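Local coordinates for 2-nitropropane dioxygenase (Streptomyces ansochromogenes, PDB 3BW2), which binds flavin mononucleotide in a TIM barrel and probably uses molecular oxygen to oxidise alkyl nitronates such as propionate 3-nitronate, consistent with a detoxifying role, at residues D120-V125 and R142-L147; D48-E53 and A116-D121. All coordinates share one frame; numbering follows the deposited sequence.

Contact 1 of 2, residues D120-V125 and R142-L147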
# COMPACT_ATOMS: atom_id res chain seq x y z
N ASP A 120 8.30 30.34 22.11
CA ASP A 120 9.17 31.40 22.60
C ASP A 120 10.32 31.69 21.64
O ASP A 120 10.82 32.82 21.58
CB ASP A 120 9.72 31.03 23.97
CG ASP A 120 10.59 32.11 24.56
OD1 ASP A 120 10.07 33.23 24.78
OD2 ASP A 120 11.79 31.86 24.79
N ASP A 121 10.73 30.68 20.88
CA ASP A 121 11.82 30.82 19.92
C ASP A 121 11.42 30.03 18.66
O ASP A 121 12.03 29.01 18.34
CB ASP A 121 13.11 30.24 20.52
CG ASP A 121 14.35 30.70 19.79
OD1 ASP A 121 14.22 31.31 18.71
OD2 ASP A 121 15.46 30.44 20.31
N PRO A 122 10.41 30.51 17.93
CA PRO A 122 9.86 29.90 16.72
C PRO A 122 10.83 29.28 15.71
O PRO A 122 11.90 29.82 15.43
CB PRO A 122 9.06 31.03 16.09
CG PRO A 122 8.62 31.83 17.26
CD PRO A 122 9.87 31.87 18.10
N VAL A 123 10.45 28.12 15.19
CA VAL A 123 11.23 27.43 14.17
C VAL A 123 10.39 27.52 12.90
O VAL A 123 9.19 27.79 12.96
CB VAL A 123 11.49 25.96 14.54
CG1 VAL A 123 12.26 25.89 15.86
CG2 VAL A 123 10.19 25.19 14.63
N PRO A 124 11.01 27.30 11.73
CA PRO A 124 10.27 27.39 10.47
C PRO A 124 9.07 26.45 10.30
O PRO A 124 8.01 26.86 9.83
CB PRO A 124 11.35 27.13 9.42
CG PRO A 124 12.59 27.65 10.08
CD PRO A 124 12.44 27.09 11.48
N VAL A 125 9.25 25.19 10.67
CA VAL A 125 8.20 24.19 10.52
C VAL A 125 8.09 23.27 11.73
O VAL A 125 9.09 22.87 12.31
CB VAL A 125 8.46 23.30 9.28
CG1 VAL A 125 7.33 22.29 9.09
CG2 VAL A 125 8.64 24.17 8.03
N ARG A 142 1.01 29.59 14.11
CA ARG A 142 0.85 30.34 12.88
C ARG A 142 1.21 31.81 13.12
O ARG A 142 1.93 32.41 12.33
CB ARG A 142 -0.59 30.24 12.37
CG ARG A 142 -0.88 31.10 11.15
CD ARG A 142 -2.33 30.92 10.70
NE ARG A 142 -2.61 29.54 10.33
CZ ARG A 142 -2.06 28.92 9.30
NH1 ARG A 142 -1.18 29.56 8.53
NH2 ARG A 142 -2.36 27.65 9.03
N ARG A 143 0.71 32.37 14.22
CA ARG A 143 0.99 33.76 14.54
C ARG A 143 2.48 33.98 14.74
O ARG A 143 3.02 35.03 14.41
CB ARG A 143 0.24 34.20 15.80
CG ARG A 143 -1.27 34.13 15.70
CD ARG A 143 -1.92 35.12 16.66
NE ARG A 143 -1.63 36.50 16.28
CZ ARG A 143 -1.98 37.57 17.00
NH1 ARG A 143 -2.64 37.42 18.14
NH2 ARG A 143 -1.67 38.78 16.57
N ALA A 144 3.16 32.97 15.29
CA ALA A 144 4.59 33.07 15.54
C ALA A 144 5.39 32.92 14.24
O ALA A 144 6.61 33.02 14.25
CB ALA A 144 5.02 32.02 16.55
N GLY A 145 4.69 32.66 13.14
CA GLY A 145 5.37 32.51 11.86
C GLY A 145 5.82 31.10 11.54
O GLY A 145 6.64 30.91 10.64
N THR A 146 5.30 30.10 12.25
CA THR A 146 5.68 28.71 12.01
C THR A 146 4.62 27.99 11.17
O THR A 146 3.43 28.15 11.40
CB THR A 146 5.82 27.93 13.34
OG1 THR A 146 6.85 28.52 14.14
CG2 THR A 146 6.16 26.46 13.07
N LEU A 147 5.07 27.21 10.18
CA LEU A 147 4.13 26.45 9.36
C LEU A 147 3.87 25.14 10.10
O LEU A 147 4.77 24.57 10.71
CB LEU A 147 4.74 26.17 7.97
CG LEU A 147 4.96 27.42 7.11
CD1 LEU A 147 5.58 27.02 5.78
CD2 LEU A 147 3.63 28.14 6.89
O HOH W 1 8.07 27.08 16.27
O HOH W 2 7.77 29.27 8.53

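Contact 2 of 2, residues D48-E53 and A116-D121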
# COMPACT_ATOMS: atom_id res chain seq x y z
N ASP A 48 14.27 20.37 26.94
CA ASP A 48 15.63 20.89 26.91
C ASP A 48 16.46 20.19 25.84
O ASP A 48 17.22 20.83 25.11
CB ASP A 48 16.31 20.71 28.26
CG ASP A 48 17.74 21.23 28.26
OD1 ASP A 48 17.94 22.43 28.00
OD2 ASP A 48 18.67 20.42 28.51
N GLY A 49 16.33 18.87 25.77
CA GLY A 49 17.08 18.11 24.77
C GLY A 49 16.72 18.61 23.38
O GLY A 49 17.59 18.83 22.55
N MET A 50 15.43 18.79 23.15
CA MET A 50 14.96 19.29 21.87
C MET A 50 15.56 20.66 21.61
O MET A 50 16.07 20.93 20.52
CB MET A 50 13.43 19.40 21.88
CG MET A 50 12.84 20.04 20.63
SD MET A 50 11.08 20.43 20.81
CE MET A 50 11.18 22.12 21.39
N TYR A 51 15.50 21.53 22.61
CA TYR A 51 16.02 22.88 22.45
C TYR A 51 17.50 22.92 22.09
O TYR A 51 17.91 23.73 21.27
CB TYR A 51 15.76 23.70 23.72
CG TYR A 51 15.89 25.20 23.51
CD1 TYR A 51 15.50 25.78 22.30
CD2 TYR A 51 16.35 26.03 24.52
CE1 TYR A 51 15.55 27.17 22.11
CE2 TYR A 51 16.41 27.42 24.35
CZ TYR A 51 16.01 27.98 23.14
OH TYR A 51 16.05 29.35 22.97
N GLN A 52 18.29 22.04 22.70
CA GLN A 52 19.72 22.00 22.41
C GLN A 52 19.97 21.64 20.95
O GLN A 52 20.87 22.19 20.31
CB GLN A 52 20.44 21.01 23.32
CG GLN A 52 20.32 21.32 24.81
CD GLN A 52 20.64 22.78 25.12
OE1 GLN A 52 21.70 23.28 24.76
NE2 GLN A 52 19.70 23.46 25.78
N GLU A 53 19.19 20.70 20.41
CA GLU A 53 19.38 20.31 19.01
C GLU A 53 18.98 21.46 18.09
O GLU A 53 19.64 21.71 17.07
CB GLU A 53 18.55 19.07 18.67
CG GLU A 53 19.03 17.79 19.33
CD GLU A 53 18.56 16.56 18.59
OE1 GLU A 53 17.38 16.53 18.17
OE2 GLU A 53 19.36 15.61 18.42
N ALA A 116 6.13 25.48 24.64
CA ALA A 116 6.61 26.74 25.22
C ALA A 116 7.89 27.15 24.50
O ALA A 116 8.08 28.31 24.14
CB ALA A 116 6.86 26.56 26.71
N VAL A 117 8.77 26.18 24.29
CA VAL A 117 10.03 26.44 23.61
C VAL A 117 9.81 26.85 22.15
O VAL A 117 10.39 27.84 21.68
CB VAL A 117 10.94 25.18 23.63
CG1 VAL A 117 12.12 25.37 22.69
CG2 VAL A 117 11.45 24.94 25.05
N LEU A 118 8.97 26.10 21.45
CA LEU A 118 8.69 26.38 20.04
C LEU A 118 7.96 27.71 19.82
O LEU A 118 8.06 28.31 18.75
CB LEU A 118 7.88 25.22 19.44
CG LEU A 118 8.67 23.91 19.43
CD1 LEU A 118 7.75 22.73 19.14
CD2 LEU A 118 9.78 24.01 18.38
N LEU A 119 7.23 28.16 20.83
CA LEU A 119 6.51 29.43 20.72
C LEU A 119 7.39 30.59 21.17
O LEU A 119 7.25 31.71 20.68
CB LEU A 119 5.23 29.38 21.56
CG LEU A 119 4.09 28.56 20.95
CD1 LEU A 119 2.96 28.42 21.95
CD2 LEU A 119 3.61 29.24 19.66
N ASP A 120 8.30 30.34 22.11
CA ASP A 120 9.17 31.40 22.60
C ASP A 120 10.32 31.69 21.64
O ASP A 120 10.82 32.82 21.58
CB ASP A 120 9.72 31.03 23.97
CG ASP A 120 10.59 32.11 24.56
OD1 ASP A 120 10.07 33.23 24.78
OD2 ASP A 120 11.79 31.86 24.79
N ASP A 121 10.73 30.68 20.88
CA ASP A 121 11.82 30.82 19.92
C ASP A 121 11.42 30.03 18.66
O ASP A 121 12.03 29.01 18.34
CB ASP A 121 13.11 30.24 20.52
CG ASP A 121 14.35 30.70 19.79
OD1 ASP A 121 14.22 31.31 18.71
OD2 ASP A 121 15.46 30.44 20.31

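Contact 1 of 2, residues D120-V125 and R142-L147
Thr146 and Leu147 meet Val123, Pro124 and Val125 where two neighbouring parallel strands of the TIM barrel begin, each at the end of a loop that follows a helix. Val125 pairs with Leu147 as a parallel bridge, and the paths of 122-125 and 144-147 run 9° apart. The backbone bond from Leu147 N to Pro124 O measures 3.0 Å and is nearly straight at the hydrogen. Beside it, Val125 CA lies 3.5 Å from Leu147 O in a CA-H...O contact.

One step before the bridge, a side chain does the joining. Thr146 OG1 gives a short hydrogen bond of 2.7 Å to Val123 O, lying in the plane of that carbonyl. A chi1 of -61° sets OG1 beside its own backbone N and CG2 anti to it; the methyl CG2 lies beside the same oxygen, at 3.3 Å from Val123 O. A water accepts from Val123 N and donates to Thr146 OG1, so the hydroxyl donates to the carbonyl and accepts from the water, both of its hydrogen-bonding roles being used. A second water donates to both Pro124 O and Gly145 O, giving Pro124 O another donor besides Leu147 N.

Nearer the helix ends, Pro122 CG rests 3.7 Å from Ala144 CB, an apolar contact, and Pro122 CB lies beside the carbonyl Ala144 O. Gly145, with positive phi (89°), closes helix 135-143 in a Schellman motif and turns the chain toward the strand.

Strand 125-129 is thereby set between strand 147-152 and strand 65-70, to which Val125 is joined by backbone bonding with Val67. Val123 turns the other way, packing on Phe65 and Val67 of that strand and on Ile54 and Arg58 of helix 47-60, while the side chains of Val125 and Leu147 both touch Leu8.

Contact 2 of 2, residues D48-E53 and A116-D121
Val117 CG1 is the apolar centre here, meeting Met50 and Tyr51 of the facing helix together. Met50 and Val117 reach toward each other tip to tip, the methyl CE stopping 3.6 Å from Val117 CG1. The thioether chain is extended as far as the sulfur and bends at chi3 (93°), which places CE between two residues: it also touches Leu118 CG at 3.7 Å, the Met50 and Leu118 side chains crossing at about a right angle. Tyr51 approaches Val117 obliquely, with ring atom CD1 3.4 Å from Val117 CG1.

Outward from this cluster the same side chain ends in a polar group. Its hydroxyl donates to Asp121, Tyr51 OH lying 2.9 Å from Asp121 OD2, an oxygen that sits near the ring plane at the edge and receives the bond through its anti lone pair. Ring and carboxylate planes are 74° apart. Asp121 OD2 also forms a salt bridge with Arg58, a positive charge that probably favours the ionised carboxylate. A phenylalanine in place of Tyr51 could still pack on Val117 but would probably leave Asp121 OD2 without its hydroxyl donor, with Arg58 remaining to hold it.

Asp121 is the first residue beyond the end of helix 111-120, so the polar bond ties the helix terminus to the flank of helix 47-60. The segment axes approach to 10.6 Å at 34°; Met50 also touches Val67, and Leu118 touches Val69, both of strand 65-70. Two neighbouring helices that run in the same general sense, packed side by side over a strand of the parallel sheet, are characteristic of the outer helical layer of a TIM barrel.

In the fold
The two contacts show how successive beta-alpha units of a barrel are knitted together. Along the chain come helix 47-60, strand 65-70, helix 111-120, strand 125-129, helix 135-143 and strand 147-152. Contact 2 joins the first two of these helices in the outer layer; contact 1 follows directly, where the chain leaves helix 111-120 and enters the sheet. They share Asp120 and Asp121, their centres lie 11 Å apart, and Val123 CG2 touches Leu118 CD2 at 4.0 Å. Helix packing thus passes continuously into strand pairing. Both contacts belong to the barrel framework: the side chains of Val125 and Met50 each lie about 11 Å from the bound FMN.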